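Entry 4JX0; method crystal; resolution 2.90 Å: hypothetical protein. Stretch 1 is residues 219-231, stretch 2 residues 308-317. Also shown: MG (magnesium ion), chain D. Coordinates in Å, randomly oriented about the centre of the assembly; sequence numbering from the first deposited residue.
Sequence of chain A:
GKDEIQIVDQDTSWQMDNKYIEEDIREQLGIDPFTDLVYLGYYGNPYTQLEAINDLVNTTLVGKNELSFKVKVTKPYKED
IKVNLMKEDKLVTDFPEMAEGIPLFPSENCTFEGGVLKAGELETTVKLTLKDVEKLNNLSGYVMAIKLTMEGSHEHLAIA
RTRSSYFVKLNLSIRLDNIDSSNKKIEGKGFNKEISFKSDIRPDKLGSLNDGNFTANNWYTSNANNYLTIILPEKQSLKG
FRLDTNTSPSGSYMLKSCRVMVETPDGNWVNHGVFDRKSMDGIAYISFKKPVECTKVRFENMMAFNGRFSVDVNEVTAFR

Stretch 1 (219-231) WYTSNANNYLTII
Stretch 2 (308-317) RFSVDVNEVT

Side-chain hydroxyls can carry on where a short β-ladder runs out of backbone partners, and the contact between residues 219-231 and 308-317, antiparallel where Trp219 and Tyr220 meet Val313 and Asp312, is a worked example. Tyr220 and Asp312 form a non-hydrogen-bonded pair, CA atoms 4.5 Å apart; beyond it, Thr221 N donates to Val311 O (3.1 Å). Thr221 (phi/psi -89/161) then adopts chi1 p, which places OG1 to accept from Val311 N at 3.1 Å, so the side chain stands in for a carbonyl. Ser310 OG donates to Thr221 O at 2.7 Å, reached with chi1 t from an extended backbone (-148/113). On the other flank the pairing loosens: Val313 N to Trp219 O is a weak bond of 3.4 Å, and a water links Trp219 N (3.0 Å) to Val313 O (2.8 Å).

Trp219, chi1 t and chi2 85°, presents its ring edge to Val313 (t), with CZ3 3.6 Å from CG2. Past Ser222, a type I turn spans Asn223 to Asn226; Asn226 (m) turns OD1 back to accept from Ser222 N and Asn223 N, both 2.8 Å. Phe309 (m, chi2 82°) packs CD2 3.8 Å from Ala224 CB. The chain returns as a strand, where Leu228 (t, p) sets CD2 4.2 Å from Val313 CG1, and Ile230 (m, p) sets CG1 4.0 Å from CG1 of Val316 (t).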

# COMPACT_ATOMS: atom_id res chain seq x y z
N TRP A 219 -10.10 -26.66 5.68
CA TRP A 219 -10.28 -25.22 5.53
C TRP A 219 -9.15 -24.57 4.74
O TRP A 219 -7.97 -24.82 5.00
CB TRP A 219 -10.35 -24.55 6.91
CG TRP A 219 -10.72 -23.10 6.85
CD1 TRP A 219 -11.98 -22.58 6.79
CD2 TRP A 219 -9.83 -21.99 6.77
NE1 TRP A 219 -11.93 -21.21 6.70
CE2 TRP A 219 -10.61 -20.82 6.69
CE3 TRP A 219 -8.43 -21.87 6.73
CZ2 TRP A 219 -10.04 -19.55 6.58
CZ3 TRP A 219 -7.87 -20.61 6.64
CH2 TRP A 219 -8.67 -19.47 6.54
N TYR A 220 -9.52 -23.65 3.84
CA TYR A 220 -8.60 -22.86 3.04
C TYR A 220 -9.32 -21.63 2.50
O TYR A 220 -10.55 -21.62 2.42
CB TYR A 220 -7.99 -23.70 1.89
CG TYR A 220 -9.00 -24.34 0.97
CD1 TYR A 220 -9.54 -25.58 1.26
CD2 TYR A 220 -9.35 -23.75 -0.24
CE1 TYR A 220 -10.45 -26.20 0.41
CE2 TYR A 220 -10.23 -24.38 -1.13
CZ TYR A 220 -10.79 -25.60 -0.79
OH TYR A 220 -11.70 -26.23 -1.60
N THR A 221 -8.56 -20.58 2.18
CA THR A 221 -9.13 -19.34 1.65
C THR A 221 -9.21 -19.44 0.14
O THR A 221 -8.56 -20.30 -0.46
CB THR A 221 -8.29 -18.13 2.09
OG1 THR A 221 -6.98 -18.18 1.53
CG2 THR A 221 -8.17 -18.02 3.60
N SER A 222 -10.05 -18.59 -0.47
CA SER A 222 -10.20 -18.49 -1.93
C SER A 222 -9.88 -17.08 -2.47
O SER A 222 -9.77 -16.93 -3.68
CB SER A 222 -11.61 -18.89 -2.33
OG SER A 222 -11.88 -20.22 -1.93
N ASN A 223 -9.72 -16.05 -1.61
CA ASN A 223 -9.39 -14.70 -2.08
C ASN A 223 -8.77 -13.88 -0.94
O ASN A 223 -8.79 -14.31 0.21
CB ASN A 223 -10.61 -13.97 -2.69
CG ASN A 223 -11.81 -13.86 -1.78
OD1 ASN A 223 -11.74 -13.32 -0.68
ND2 ASN A 223 -12.98 -14.29 -2.26
N ALA A 224 -8.21 -12.70 -1.28
CA ALA A 224 -7.58 -11.80 -0.32
C ALA A 224 -8.55 -11.24 0.73
O ALA A 224 -8.09 -10.81 1.79
CB ALA A 224 -6.93 -10.64 -1.05
N ASN A 225 -9.88 -11.23 0.45
CA ASN A 225 -10.86 -10.71 1.40
C ASN A 225 -11.25 -11.73 2.47
O ASN A 225 -11.88 -11.33 3.44
CB ASN A 225 -12.12 -10.21 0.69
CG ASN A 225 -11.85 -9.05 -0.24
OD1 ASN A 225 -11.08 -8.13 0.08
ND2 ASN A 225 -12.47 -9.06 -1.42
N ASN A 226 -10.88 -13.01 2.32
CA ASN A 226 -11.18 -14.01 3.35
C ASN A 226 -10.30 -13.79 4.56
O ASN A 226 -9.19 -13.27 4.43
CB ASN A 226 -11.00 -15.44 2.85
CG ASN A 226 -11.83 -15.84 1.67
OD1 ASN A 226 -11.32 -16.37 0.69
ND2 ASN A 226 -13.14 -15.67 1.75
N TYR A 227 -10.78 -14.21 5.73
CA TYR A 227 -10.04 -14.10 6.98
C TYR A 227 -10.26 -15.33 7.86
O TYR A 227 -11.19 -16.11 7.63
CB TYR A 227 -10.47 -12.82 7.75
CG TYR A 227 -11.93 -12.80 8.14
CD1 TYR A 227 -12.37 -13.39 9.33
CD2 TYR A 227 -12.88 -12.21 7.32
CE1 TYR A 227 -13.71 -13.39 9.69
CE2 TYR A 227 -14.23 -12.19 7.68
CZ TYR A 227 -14.65 -12.79 8.86
OH TYR A 227 -15.97 -12.79 9.23
N LEU A 228 -9.43 -15.45 8.90
CA LEU A 228 -9.51 -16.50 9.91
C LEU A 228 -9.35 -15.86 11.27
O LEU A 228 -8.28 -15.31 11.54
CB LEU A 228 -8.43 -17.55 9.67
CG LEU A 228 -8.25 -18.63 10.74
CD1 LEU A 228 -9.52 -19.45 10.94
CD2 LEU A 228 -7.09 -19.53 10.40
N THR A 229 -10.40 -15.91 12.13
CA THR A 229 -10.35 -15.32 13.46
C THR A 229 -10.13 -16.39 14.51
O THR A 229 -10.80 -17.42 14.49
CB THR A 229 -11.62 -14.53 13.78
OG1 THR A 229 -11.97 -13.72 12.67
CG2 THR A 229 -11.46 -13.63 15.00
N ILE A 230 -9.19 -16.15 15.43
CA ILE A 230 -8.87 -17.01 16.57
C ILE A 230 -9.52 -16.35 17.75
O ILE A 230 -9.21 -15.19 18.02
CB ILE A 230 -7.32 -17.15 16.75
CG1 ILE A 230 -6.72 -18.18 15.78
CG2 ILE A 230 -6.96 -17.52 18.20
CD1 ILE A 230 -6.92 -17.88 14.35
N ILE A 231 -10.41 -17.05 18.46
CA ILE A 231 -11.11 -16.48 19.62
C ILE A 231 -10.67 -17.23 20.87
O ILE A 231 -10.91 -18.43 20.97
CB ILE A 231 -12.64 -16.53 19.41
CG1 ILE A 231 -13.06 -15.82 18.10
CG2 ILE A 231 -13.37 -15.91 20.60
CD1 ILE A 231 -14.25 -16.35 17.49
N ARG A 308 -0.70 -16.70 -5.35
CA ARG A 308 -2.17 -16.72 -5.33
C ARG A 308 -2.69 -16.50 -3.91
O ARG A 308 -2.08 -17.00 -2.96
CB ARG A 308 -2.72 -18.06 -5.87
CG ARG A 308 -2.27 -18.45 -7.28
CD ARG A 308 -2.70 -17.47 -8.36
NE ARG A 308 -2.90 -18.13 -9.65
CZ ARG A 308 -4.05 -18.66 -10.09
NH1 ARG A 308 -5.15 -18.61 -9.34
NH2 ARG A 308 -4.10 -19.25 -11.28
N PHE A 309 -3.83 -15.81 -3.75
CA PHE A 309 -4.42 -15.56 -2.43
C PHE A 309 -5.36 -16.70 -2.00
O PHE A 309 -6.55 -16.49 -1.78
CB PHE A 309 -5.15 -14.20 -2.40
CG PHE A 309 -4.15 -13.07 -2.37
CD1 PHE A 309 -3.56 -12.62 -3.54
CD2 PHE A 309 -3.70 -12.56 -1.16
CE1 PHE A 309 -2.58 -11.62 -3.50
CE2 PHE A 309 -2.74 -11.55 -1.13
CZ PHE A 309 -2.17 -11.11 -2.30
N SER A 310 -4.77 -17.89 -1.84
CA SER A 310 -5.45 -19.09 -1.37
C SER A 310 -4.45 -19.91 -0.59
O SER A 310 -3.48 -20.36 -1.18
CB SER A 310 -6.00 -19.89 -2.55
OG SER A 310 -6.54 -21.13 -2.12
N VAL A 311 -4.65 -20.05 0.73
CA VAL A 311 -3.73 -20.81 1.59
C VAL A 311 -4.50 -21.86 2.37
O VAL A 311 -5.66 -21.65 2.71
CB VAL A 311 -2.91 -19.89 2.55
CG1 VAL A 311 -2.38 -18.66 1.83
CG2 VAL A 311 -3.72 -19.49 3.78
N ASP A 312 -3.82 -22.96 2.71
CA ASP A 312 -4.33 -24.03 3.55
C ASP A 312 -3.95 -23.76 4.98
O ASP A 312 -2.82 -23.35 5.22
CB ASP A 312 -3.71 -25.39 3.17
CG ASP A 312 -4.25 -26.09 1.94
OD1 ASP A 312 -5.16 -25.53 1.30
OD2 ASP A 312 -3.75 -27.18 1.61
N VAL A 313 -4.85 -24.01 5.93
CA VAL A 313 -4.53 -23.96 7.35
C VAL A 313 -5.11 -25.27 7.87
O VAL A 313 -6.31 -25.47 7.85
CB VAL A 313 -4.98 -22.69 8.11
CG1 VAL A 313 -4.49 -22.73 9.55
CG2 VAL A 313 -4.43 -21.44 7.43
N ASN A 314 -4.21 -26.22 8.16
CA ASN A 314 -4.54 -27.59 8.58
C ASN A 314 -4.69 -27.73 10.09
O ASN A 314 -5.36 -28.66 10.54
CB ASN A 314 -3.42 -28.53 8.10
CG ASN A 314 -3.18 -28.47 6.61
OD1 ASN A 314 -3.99 -27.96 5.85
ND2 ASN A 314 -2.03 -28.97 6.17
N GLU A 315 -4.03 -26.85 10.86
CA GLU A 315 -4.06 -26.86 12.32
C GLU A 315 -3.54 -25.52 12.84
O GLU A 315 -2.62 -24.98 12.24
CB GLU A 315 -3.19 -28.03 12.84
CG GLU A 315 -3.21 -28.26 14.33
CD GLU A 315 -4.40 -28.99 14.91
OE1 GLU A 315 -5.34 -29.34 14.15
OE2 GLU A 315 -4.39 -29.23 16.14
N VAL A 316 -4.14 -24.98 13.92
CA VAL A 316 -3.73 -23.71 14.53
C VAL A 316 -3.37 -23.99 15.98
O VAL A 316 -4.16 -24.61 16.69
CB VAL A 316 -4.83 -22.62 14.43
CG1 VAL A 316 -4.39 -21.33 15.11
CG2 VAL A 316 -5.20 -22.35 12.98
N THR A 317 -2.17 -23.55 16.42
CA THR A 317 -1.68 -23.73 17.79
C THR A 317 -1.20 -22.38 18.30
O THR A 317 -0.37 -21.77 17.64
CB THR A 317 -0.56 -24.78 17.84
OG1 THR A 317 -0.92 -25.92 17.04
CG2 THR A 317 -0.21 -25.20 19.24
MG MG D . -6.01 -30.14 12.01
O HOH W 1 -8.14 -27.63 7.73
O HOH W 2 -6.74 -30.85 10.09